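Local coordinates for Thiol:disulfide interchange protein (Klebsiella pneumoniae, PDB 6DXN) that probably acts as a periplasmic thiol:disulfide oxidoreductase of the DsbA type, introducing disulfide bonds into secreted proteins, at residues Leu70-Leu74 against Ile104-Ile110. Numbering follows the deposited sequence.
Sequences LGPAL and IKTAADI
Leu70, in the m,t rotamer, lays its two methyls over the backbone that leads into helix 107-115: CD1 lies 3.4 Å from Ile104 O and 3.7 Å from Ile104 CG2, and CD2 packs 3.5 Å from Thr106 C. The first turn of helix 71-83 is closed by Leu74 N donating to Leu70 O (2.9 Å). Ile104 (phi/psi -97/101) and Thr106 (-129/169) are extended, with Lys105 (-113/-28) turning between them. Helix 107-115 then starts behind Thr106, the N-cap, whose OG1 accepts from Asp109 N (3.2 Å); Asp109 OD2 accepts from Lys105 N (3.3 Å), tying the loop before the cap to the first turn. The two backbones come nearest at Ala73 and Ala107, CA atoms 5.9 Å and CB atoms 4.2 Å apart. Ile110, m,t, extends CD1 against the first helix, 3.7 Å from Ala73 CB and 3.5 Å from Leu74 CD2. Leu94 and Leu98 of helix 87-99 continue this apolar cluster, which belongs to the helical domain inserted into the thioredoxin fold of DsbA proteins. No hydrogen bond links the segments, which are held together by van der Waals packing of aliphatic side chains on each other and, from Leu70, on the backbone of 104-106.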
loop_
_atom_site.group_PDB
_atom_site.type_symbol
_atom_site.label_atom_id
_atom_site.label_comp_id
_atom_site.label_asym_id
_atom_site.label_seq_id
_atom_site.Cartn_x
_atom_site.Cartn_y
_atom_site.Cartn_z
ATOM N N LEU A 70 -10.521 7.943 -10.575
ATOM C CA LEU A 70 -10.769 8.112 -9.121
ATOM C C LEU A 70 -9.471 8.198 -8.303
ATOM O O LEU A 70 -9.532 8.479 -7.090
ATOM C CB LEU A 70 -11.598 6.923 -8.622
ATOM C CG LEU A 70 -13.043 6.861 -9.105
ATOM C CD1 LEU A 70 -13.639 5.482 -8.872
ATOM C CD2 LEU A 70 -13.883 7.934 -8.432
ATOM N N GLY A 71 -8.327 7.909 -8.938
ATOM C CA GLY A 71 -7.012 7.902 -8.268
ATOM C C GLY A 71 -6.911 8.926 -7.139
ATOM O O GLY A 71 -6.725 8.562 -5.982
ATOM N N PRO A 72 -7.020 10.240 -7.434
ATOM C CA PRO A 72 -6.952 11.270 -6.393
ATOM C C PRO A 72 -7.997 11.099 -5.275
ATOM O O PRO A 72 -7.633 11.101 -4.108
ATOM C CB PRO A 72 -7.165 12.572 -7.187
ATOM C CG PRO A 72 -6.661 12.227 -8.571
ATOM C CD PRO A 72 -7.156 10.812 -8.785
ATOM N N ALA A 73 -9.277 10.911 -5.639
ATOM C CA ALA A 73 -10.341 10.761 -4.626
ATOM C C ALA A 73 -10.005 9.613 -3.664
ATOM O O ALA A 73 -10.279 9.713 -2.481
ATOM C CB ALA A 73 -11.680 10.540 -5.285
ATOM N N LEU A 74 -9.435 8.537 -4.218
ATOM C CA LEU A 74 -9.028 7.332 -3.504
ATOM C C LEU A 74 -7.820 7.601 -2.586
ATOM O O LEU A 74 -7.788 7.080 -1.491
ATOM C CB LEU A 74 -8.718 6.232 -4.524
ATOM C CG LEU A 74 -9.928 5.657 -5.258
ATOM C CD1 LEU A 74 -9.500 4.853 -6.473
ATOM C CD2 LEU A 74 -10.801 4.826 -4.325
ATOM N N ILE A 104 -18.335 1.795 -7.701
ATOM C CA ILE A 104 -17.694 3.063 -7.350
ATOM C C ILE A 104 -17.230 3.700 -8.663
ATOM O O ILE A 104 -16.204 3.317 -9.221
ATOM C CB ILE A 104 -16.544 2.910 -6.332
ATOM C CG1 ILE A 104 -17.034 2.316 -5.008
ATOM C CG2 ILE A 104 -15.864 4.255 -6.117
ATOM C CD1 ILE A 104 -15.936 2.064 -3.997
ATOM N N LYS A 105 -18.012 4.678 -9.132
ATOM C CA LYS A 105 -17.756 5.353 -10.391
ATOM C C LYS A 105 -17.363 6.814 -10.155
ATOM O O LYS A 105 -16.626 7.380 -10.958
ATOM C CB LYS A 105 -19.015 5.295 -11.264
ATOM C CG LYS A 105 -19.545 3.903 -11.575
ATOM C CD LYS A 105 -20.957 3.944 -12.148
ATOM C CE LYS A 105 -21.467 2.599 -12.619
ATOM N NZ LYS A 105 -20.758 2.141 -13.837
ATOM N N THR A 106 -17.838 7.395 -9.044
ATOM C CA THR A 106 -17.599 8.814 -8.717
ATOM C C THR A 106 -17.059 8.991 -7.290
ATOM O O THR A 106 -17.125 8.081 -6.465
ATOM C CB THR A 106 -18.907 9.611 -8.752
ATOM O OG1 THR A 106 -19.716 9.094 -7.696
ATOM C CG2 THR A 106 -19.659 9.521 -10.065
ATOM N N ALA A 107 -16.595 10.215 -7.000
ATOM C CA ALA A 107 -16.105 10.585 -5.680
ATOM C C ALA A 107 -17.230 10.443 -4.646
ATOM O O ALA A 107 -16.986 10.054 -3.512
ATOM C CB ALA A 107 -15.562 11.993 -5.717
ATOM N N ALA A 108 -18.471 10.745 -5.060
ATOM C CA ALA A 108 -19.619 10.666 -4.149
ATOM C C ALA A 108 -19.886 9.208 -3.745
ATOM O O ALA A 108 -20.422 8.950 -2.662
ATOM C CB ALA A 108 -20.839 11.297 -4.784
ATOM N N ASP A 109 -19.482 8.264 -4.603
ATOM C CA ASP A 109 -19.688 6.837 -4.339
ATOM C C ASP A 109 -18.690 6.315 -3.298
ATOM O O ASP A 109 -18.984 5.337 -2.590
ATOM C CB ASP A 109 -19.596 6.011 -5.623
ATOM C CG ASP A 109 -20.803 6.171 -6.527
ATOM O OD1 ASP A 109 -21.790 6.786 -6.074
ATOM O OD2 ASP A 109 -20.743 5.675 -7.666
ATOM N N ILE A 110 -17.502 6.925 -3.241
ATOM C CA ILE A 110 -16.500 6.519 -2.258
ATOM C C ILE A 110 -17.008 6.895 -0.860
ATOM O O ILE A 110 -16.823 6.138 0.088
ATOM C CB ILE A 110 -15.122 7.143 -2.567
ATOM C CG1 ILE A 110 -14.556 6.620 -3.892
ATOM C CG2 ILE A 110 -14.166 6.902 -1.411
ATOM C CD1 ILE A 110 -13.287 7.313 -4.353
#